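PDB 7O2N: UTP--glucose-1-phosphate uridylyltransferase YngB from Bacillus subtilis, which catalyses the formation of UDP-glucose and diphosphate from UTP and glucose 1-phosphate, serving glycolipid synthesis and wall teichoic acid glucosylation during anaerobic fermentative growth. Local coordinates for residues A[146-149]-A[150-154]; A[113-116]-A[117-120]; A[76-80]-A[81-85]. All blocks are in the same frame, centred on the assembly; numbering follows the deposited sequence.

Contact 1: residues A[146-149]-A[150-154]; sequences MDVY and DVYGT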
loop_
_atom_site.group_PDB
_atom_site.type_symbol
_atom_site.label_atom_id
_atom_site.label_comp_id
_atom_site.label_asym_id
_atom_site.label_seq_id
_atom_site.Cartn_x
_atom_site.Cartn_y
_atom_site.Cartn_z
ATOM N N MET A 146 -9.808 9.869 -27.318
ATOM C CA MET A 146 -9.578 9.165 -28.570
ATOM C C MET A 146 -10.687 9.535 -29.561
ATOM O O MET A 146 -10.457 9.649 -30.771
ATOM C CB MET A 146 -9.531 7.643 -28.361
ATOM C CG MET A 146 -8.178 7.079 -27.909
ATOM S SD MET A 146 -8.311 5.434 -27.055
ATOM C CE MET A 146 -8.824 4.386 -28.411
ATOM N N ASP A 147 -11.893 9.758 -29.020
ATOM C CA ASP A 147 -13.068 10.018 -29.831
ATOM C C ASP A 147 -12.960 11.407 -30.449
ATOM O O ASP A 147 -13.312 11.587 -31.617
ATOM C CB ASP A 147 -14.346 9.644 -29.080
ATOM C CG ASP A 147 -14.455 8.143 -28.928
ATOM O OD1 ASP A 147 -13.493 7.455 -29.308
ATOM O OD2 ASP A 147 -15.489 7.669 -28.440
ATOM N N VAL A 148 -12.421 12.362 -29.684
ATOM C CA VAL A 148 -12.132 13.666 -30.258
ATOM C C VAL A 148 -11.008 13.533 -31.289
ATOM O O VAL A 148 -11.035 14.237 -32.306
ATOM C CB VAL A 148 -11.930 14.800 -29.220
ATOM C CG1 VAL A 148 -11.874 14.285 -27.787
ATOM C CG2 VAL A 148 -10.763 15.747 -29.525
ATOM N N TYR A 149 -10.057 12.608 -31.051
ATOM C CA TYR A 149 -8.979 12.414 -32.015
ATOM C C TYR A 149 -9.515 11.908 -33.359
ATOM O O TYR A 149 -9.212 12.507 -34.398
ATOM C CB TYR A 149 -7.885 11.469 -31.507
ATOM C CG TYR A 149 -6.748 11.339 -32.488
ATOM C CD1 TYR A 149 -5.800 12.348 -32.559
ATOM C CD2 TYR A 149 -6.655 10.265 -33.373
ATOM C CE1 TYR A 149 -4.769 12.300 -33.481
ATOM C CE2 TYR A 149 -5.639 10.216 -34.315
ATOM C CZ TYR A 149 -4.692 11.238 -34.364
ATOM O OH TYR A 149 -3.647 11.259 -35.240
ATOM N N ASP A 150 -10.278 10.796 -33.316
ATOM C CA ASP A 150 -10.930 10.213 -34.476
ATOM C C ASP A 150 -11.446 11.304 -35.418
ATOM O O ASP A 150 -11.396 11.142 -36.633
ATOM C CB ASP A 150 -12.075 9.272 -34.090
ATOM C CG ASP A 150 -11.664 7.859 -33.693
ATOM O OD1 ASP A 150 -12.501 7.150 -33.105
ATOM O OD2 ASP A 150 -10.504 7.482 -33.950
ATOM N N VAL A 151 -11.923 12.424 -34.861
ATOM C CA VAL A 151 -12.497 13.447 -35.716
ATOM C C VAL A 151 -11.447 14.494 -36.064
ATOM O O VAL A 151 -11.040 14.543 -37.211
ATOM C CB VAL A 151 -13.825 14.037 -35.203
ATOM C CG1 VAL A 151 -14.567 13.124 -34.220
ATOM C CG2 VAL A 151 -13.659 15.451 -34.684
ATOM N N TYR A 152 -10.964 15.284 -35.100
ATOM C CA TYR A 152 -10.080 16.400 -35.425
ATOM C C TYR A 152 -8.669 15.947 -35.804
ATOM O O TYR A 152 -7.968 16.668 -36.512
ATOM C CB TYR A 152 -10.020 17.437 -34.302
ATOM C CG TYR A 152 -11.356 18.039 -33.970
ATOM C CD1 TYR A 152 -12.245 17.378 -33.137
ATOM C CD2 TYR A 152 -11.735 19.261 -34.500
ATOM C CE1 TYR A 152 -13.485 17.915 -32.836
ATOM C CE2 TYR A 152 -12.966 19.820 -34.198
ATOM C CZ TYR A 152 -13.839 19.141 -33.365
ATOM O OH TYR A 152 -15.053 19.663 -33.057
ATOM N N GLY A 153 -8.236 14.784 -35.301
ATOM C CA GLY A 153 -6.956 14.226 -35.703
ATOM C C GLY A 153 -5.742 15.063 -35.290
ATOM O O GLY A 153 -4.631 14.775 -35.722
ATOM N N THR A 154 -5.935 16.093 -34.460
ATOM C CA THR A 154 -4.808 16.811 -33.886
ATOM C C THR A 154 -4.484 16.241 -32.511
ATOM O O THR A 154 -5.193 15.364 -32.011
ATOM C CB THR A 154 -5.123 18.291 -33.639
ATOM O OG1 THR A 154 -6.512 18.444 -33.343
ATOM C CG2 THR A 154 -4.725 19.183 -34.788
#
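Asp150 N bonds to Met146 O (2.8 Å) and Tyr152 N to Val148 O (3.0 Å), both in helical i to i+4 spacing, and Gly153 N continues the series to Tyr149 O (2.6 Å). Gly153 then leaves the helix with a positive phi of 65°, and this turn of the backbone lays its CA over one face of the Tyr149 ring as a CH-pi contact, 3.9 Å from the ring centroid. Thr154 O comes in at the ring edge, 3.1 Å from Tyr149 CD1. The ring can fold back over the helix end because its CG stands anti to the backbone N (chi1 -177°), while its hydroxyl is hydrogen-bonded to Asn210. This is the C-terminal end of helix 141-152 in the GT-A-type nucleotidyltransferase fold, just before the chain enters strand 156-161, whose Val156 packs against both Val148 and Tyr149. Were Tyr149 an alanine, Asn210 would probably be left without its hydroxyl partner and the CA of Gly153 without the ring face it packs on. Val148 CG2 touches Tyr152 CD1 at 4.2 Å, and the Tyr152 ring also meets that of His244. On another side of the helix, the carboxylates of Asp147 and Asp150 run alongside each other, OD1 to OD1 3.9 Å, a like-charge approach probably eased by the salt bridge from Asp147 to Arg143.

Contact 2: residues A[113-116]-A[117-120]; sequences AVLC and AEHF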
loop_
_atom_site.group_PDB
_atom_site.type_symbol
_atom_site.label_atom_id
_atom_site.label_comp_id
_atom_site.label_asym_id
_atom_site.label_seq_id
_atom_site.Cartn_x
_atom_site.Cartn_y
_atom_site.Cartn_z
ATOM N N ALA A 113 11.130 11.218 -21.310
ATOM C CA ALA A 113 10.456 9.937 -21.156
ATOM C C ALA A 113 9.610 9.614 -22.380
ATOM O O ALA A 113 9.626 8.481 -22.849
ATOM C CB ALA A 113 9.628 9.921 -19.900
ATOM N N VAL A 114 8.885 10.613 -22.892
ATOM C CA VAL A 114 8.044 10.412 -24.054
ATOM C C VAL A 114 8.915 10.126 -25.278
ATOM O O VAL A 114 8.491 9.415 -26.187
ATOM C CB VAL A 114 7.114 11.621 -24.267
ATOM C CG1 VAL A 114 6.249 11.487 -25.518
ATOM C CG2 VAL A 114 6.255 11.865 -23.031
ATOM N N LEU A 115 10.134 10.675 -25.297
ATOM C CA LEU A 115 11.008 10.507 -26.443
ATOM C C LEU A 115 11.471 9.057 -26.537
ATOM O O LEU A 115 11.631 8.519 -27.644
ATOM C CB LEU A 115 12.201 11.457 -26.317
ATOM C CG LEU A 115 12.100 12.720 -27.169
ATOM C CD1 LEU A 115 13.422 13.470 -27.177
ATOM C CD2 LEU A 115 11.624 12.408 -28.589
ATOM N N CYS A 116 11.674 8.438 -25.362
ATOM C CA CYS A 116 12.112 7.051 -25.282
ATOM C C CYS A 116 11.169 6.158 -26.083
ATOM O O CYS A 116 11.596 5.191 -26.702
ATOM C CB CYS A 116 12.162 6.572 -23.832
ATOM S SG CYS A 116 13.425 7.385 -22.809
ATOM N N ALA A 117 9.887 6.532 -26.103
ATOM C CA ALA A 117 8.841 5.715 -26.681
ATOM C C ALA A 117 8.910 5.711 -28.208
ATOM O O ALA A 117 8.244 4.886 -28.847
ATOM C CB ALA A 117 7.537 6.265 -26.203
ATOM N N GLU A 118 9.732 6.621 -28.770
ATOM C CA GLU A 118 9.677 7.032 -30.164
ATOM C C GLU A 118 9.551 5.824 -31.086
ATOM O O GLU A 118 8.571 5.709 -31.817
ATOM C CB GLU A 118 10.892 7.878 -30.529
ATOM C CG GLU A 118 10.904 8.299 -31.990
ATOM C CD GLU A 118 12.048 9.221 -32.378
ATOM O OE1 GLU A 118 12.668 9.820 -31.469
ATOM O OE2 GLU A 118 12.314 9.346 -33.588
ATOM N N HIS A 119 10.549 4.931 -31.019
ATOM C CA HIS A 119 10.733 3.859 -31.984
ATOM C C HIS A 119 9.658 2.799 -31.791
ATOM O O HIS A 119 9.323 2.064 -32.720
ATOM C CB HIS A 119 12.160 3.299 -31.888
ATOM C CG HIS A 119 13.214 4.279 -32.301
ATOM N ND1 HIS A 119 13.721 4.324 -33.591
ATOM C CD2 HIS A 119 13.839 5.269 -31.620
ATOM C CE1 HIS A 119 14.614 5.290 -33.682
ATOM N NE2 HIS A 119 14.700 5.885 -32.490
ATOM N N PHE A 120 9.123 2.745 -30.568
ATOM C CA PHE A 120 8.156 1.725 -30.200
ATOM C C PHE A 120 6.816 2.014 -30.865
ATOM O O PHE A 120 6.191 1.097 -31.393
ATOM C CB PHE A 120 8.059 1.575 -28.681
ATOM C CG PHE A 120 6.781 0.924 -28.218
ATOM C CD1 PHE A 120 6.602 -0.446 -28.334
ATOM C CD2 PHE A 120 5.751 1.680 -27.682
ATOM C CE1 PHE A 120 5.437 -1.055 -27.895
ATOM C CE2 PHE A 120 4.577 1.069 -27.271
ATOM C CZ PHE A 120 4.422 -0.297 -27.368
#
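With CG of Glu118 anti to the backbone N (chi1 178°) and the chain extended beyond it (chi2 176°), its carboxylate is carried alongside Leu115, whose own side chain points the same way. Glu118 OE1 ends 4.0 Å from Leu115 CD2, a loose approach of an apolar methyl to a polar oxygen. The backbone itself is joined by two successive i to i+3 hydrogen bonds, from Ala117 N to Val114 O (3.2 Å) and from Glu118 N to Leu115 O (2.9 Å), the spacing of a 3-10-like turn. The turn joins helix 109-116 to the short helix 118-121 in the crossover from strand 98-103 to strand 125-129, a beta-alpha-beta connection between parallel strands of the Rossmann-like sheet of GT-A enzymes. Ala117 lies buried at the joint, its CB 3.3 Å from Val114 O, and a methyl is small enough to sit there while also packing on Leu54 of strand 52-57. Leu115 and Glu118 together face Phe214 of helix 213-219, and Leu115 and Val114 both touch Leu217 of that helix. After the turn, Phe120 N bonds to Ala117 O at 2.9 Å, and the Phe120 ring receives Lys6 in a cation-pi contact while its carbonyl oxygen accepts a hydrogen bond from the same lysine's NZ.

Contact 3: residues A[76-80]-A[81-85]; sequences FNLRE and KGKTE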
loop_
_atom_site.group_PDB
_atom_site.type_symbol
_atom_site.label_atom_id
_atom_site.label_comp_id
_atom_site.label_asym_id
_atom_site.label_seq_id
_atom_site.Cartn_x
_atom_site.Cartn_y
_atom_site.Cartn_z
ATOM N N PHE A 76 0.254 -21.888 -8.092
ATOM C CA PHE A 76 0.279 -23.128 -7.337
ATOM C C PHE A 76 -0.549 -22.965 -6.066
ATOM O O PHE A 76 -1.521 -23.687 -5.852
ATOM C CB PHE A 76 1.690 -23.644 -7.034
ATOM C CG PHE A 76 1.681 -24.993 -6.343
ATOM C CD1 PHE A 76 1.452 -25.092 -4.973
ATOM C CD2 PHE A 76 1.855 -26.174 -7.060
ATOM C CE1 PHE A 76 1.413 -26.326 -4.336
ATOM C CE2 PHE A 76 1.822 -27.408 -6.418
ATOM C CZ PHE A 76 1.605 -27.483 -5.058
ATOM N N ASN A 77 -0.186 -21.984 -5.242
ATOM C CA ASN A 77 -0.800 -21.880 -3.930
ATOM C C ASN A 77 -2.310 -21.684 -4.037
ATOM O O ASN A 77 -3.057 -22.032 -3.126
ATOM C CB ASN A 77 -0.199 -20.755 -3.098
ATOM C CG ASN A 77 -0.491 -20.968 -1.629
ATOM O OD1 ASN A 77 -0.366 -22.082 -1.136
ATOM N ND2 ASN A 77 -0.909 -19.926 -0.928
ATOM N N LEU A 78 -2.757 -21.112 -5.154
ATOM C CA LEU A 78 -4.165 -20.787 -5.281
ATOM C C LEU A 78 -4.938 -22.025 -5.728
ATOM O O LEU A 78 -5.981 -22.340 -5.146
ATOM C CB LEU A 78 -4.326 -19.623 -6.264
ATOM C CG LEU A 78 -4.056 -18.220 -5.708
ATOM C CD1 LEU A 78 -4.521 -17.196 -6.725
ATOM C CD2 LEU A 78 -4.723 -17.963 -4.351
ATOM N N ARG A 79 -4.406 -22.714 -6.754
ATOM C CA ARG A 79 -4.984 -23.931 -7.317
ATOM C C ARG A 79 -5.117 -24.977 -6.219
ATOM O O ARG A 79 -6.134 -25.657 -6.100
ATOM C CB ARG A 79 -4.103 -24.525 -8.423
ATOM C CG ARG A 79 -4.651 -25.814 -9.022
ATOM C CD ARG A 79 -3.683 -26.944 -9.366
ATOM N NE ARG A 79 -2.293 -26.622 -9.701
ATOM C CZ ARG A 79 -1.845 -25.578 -10.414
ATOM N NH1 ARG A 79 -2.685 -24.690 -10.923
ATOM N NH2 ARG A 79 -0.545 -25.432 -10.622
ATOM N N GLU A 80 -4.059 -25.078 -5.415
ATOM C CA GLU A 80 -3.956 -26.096 -4.391
ATOM C C GLU A 80 -4.628 -25.562 -3.129
ATOM O O GLU A 80 -4.113 -25.735 -2.030
ATOM C CB GLU A 80 -2.473 -26.409 -4.189
ATOM C CG GLU A 80 -2.155 -27.884 -4.141
ATOM C CD GLU A 80 -1.677 -28.325 -2.772
ATOM O OE1 GLU A 80 -1.799 -27.529 -1.818
ATOM O OE2 GLU A 80 -1.171 -29.459 -2.670
ATOM N N LYS A 81 -5.787 -24.921 -3.298
ATOM C CA LYS A 81 -6.470 -24.258 -2.191
ATOM C C LYS A 81 -7.908 -23.961 -2.611
ATOM O O LYS A 81 -8.742 -23.563 -1.792
ATOM C CB LYS A 81 -5.767 -22.937 -1.849
ATOM C CG LYS A 81 -4.959 -22.883 -0.561
ATOM C CD LYS A 81 -5.189 -21.596 0.212
ATOM C CE LYS A 81 -3.919 -20.816 0.473
ATOM N NZ LYS A 81 -3.724 -20.543 1.918
ATOM N N GLY A 82 -8.181 -24.133 -3.912
ATOM C CA GLY A 82 -9.546 -24.048 -4.386
ATOM C C GLY A 82 -9.853 -22.715 -5.053
ATOM O O GLY A 82 -10.606 -22.699 -6.034
ATOM N N LYS A 83 -9.252 -21.632 -4.514
ATOM C CA LYS A 83 -9.524 -20.257 -4.907
ATOM C C LYS A 83 -9.304 -20.115 -6.409
ATOM O O LYS A 83 -8.244 -19.710 -6.855
ATOM C CB LYS A 83 -8.703 -19.264 -4.081
ATOM C CG LYS A 83 -8.946 -19.332 -2.578
ATOM C CD LYS A 83 -8.044 -18.427 -1.738
ATOM C CE LYS A 83 -8.730 -17.845 -0.506
ATOM N NZ LYS A 83 -7.828 -17.044 0.368
ATOM N N THR A 84 -10.337 -20.460 -7.179
ATOM C CA THR A 84 -10.272 -20.578 -8.621
ATOM C C THR A 84 -10.834 -19.297 -9.218
ATOM O O THR A 84 -10.456 -18.899 -10.310
ATOM C CB THR A 84 -10.996 -21.851 -9.104
ATOM O OG1 THR A 84 -11.105 -21.783 -10.529
ATOM C CG2 THR A 84 -12.366 -22.046 -8.481
ATOM N N GLU A 85 -11.769 -18.682 -8.495
ATOM C CA GLU A 85 -12.243 -17.339 -8.777
ATOM C C GLU A 85 -11.037 -16.397 -8.778
ATOM O O GLU A 85 -10.868 -15.606 -9.700
ATOM C CB GLU A 85 -13.297 -16.952 -7.732
ATOM C CG GLU A 85 -12.780 -16.902 -6.281
ATOM C CD GLU A 85 -12.492 -18.195 -5.511
ATOM O OE1 GLU A 85 -12.235 -18.132 -4.275
ATOM O OE2 GLU A 85 -12.520 -19.271 -6.137
#
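Arg79 O accepts two weak backbone hydrogen bonds, one from Lys81 N at 2.9 Å and a longer one from Gly82 N at 3.4 Å, both within the turn that follows the helix. The structural element is a short helix-to-helix connection: helix 72-79 ends, residues 80-83 form the loop, and the chain continues into helix 84-93. Glu80 is the first residue to abandon helical backbone angles, although its N still bonds to Phe76 O at 2.9 Å in the helical pattern. Gly82 completes the change of direction with a phi of 102° and a psi of -36°, a conformation in which any CB would be pressed against the carbonyl oxygen of Lys81.

Outside the backbone, the side chain of Lys81 folds over the last helical turn. Its CG lies 3.3 Å from Asn77 O, and its bent chain crosses the Asn77 amide, bringing CE to 3.4 Å from Asn77 ND2. The meeting is therefore one of the lysine's aliphatic portion with the nitrogen-bearing branch of the amide. That branch is brought round by an Asn77 CG set anti to the backbone N (chi1 -160°). Asn77 also packs on Leu14 of the second subunit, and Leu78 on Thr16 of that subunit; these two partners belong to the Gly-Leu-Gly-Thr-Arg stretch that in nucleotidyltransferases of this kind probably forms the nucleotide-binding loop. The end of helix 72-79 thus lies where the two chains of the homodimer meet. Leu78, buried in this otherwise largely exposed segment, touches Thr86 and Leu87 of helix 84-93, so it packs the two helices against each other across the turn. Its CD2 methyl meets the start of the Lys83 side chain, 4.2 Å from Lys83 CB.

From the N terminus, contact 3 comes first, closing the turn between helix 72-79 and helix 84-93 far out on the chain, beside the second subunit. The chain then passes through strand 98-103 to contact 2, the bend joining helix 109-116 to helix 118-121 before strand 125-129. Contact 1 follows at the end of helix 141-152, ahead of strand 156-161. All three are local and lie in series, so none nests in or crosses another. Contacts 1 and 2 both pack on strands of the main sheet (156-161 and 244-247 for contact 1, 52-57 for contact 2), their centres about 21 Å apart; that of contact 3 lies about 40 Å from contact 2 and 45 Å from contact 1.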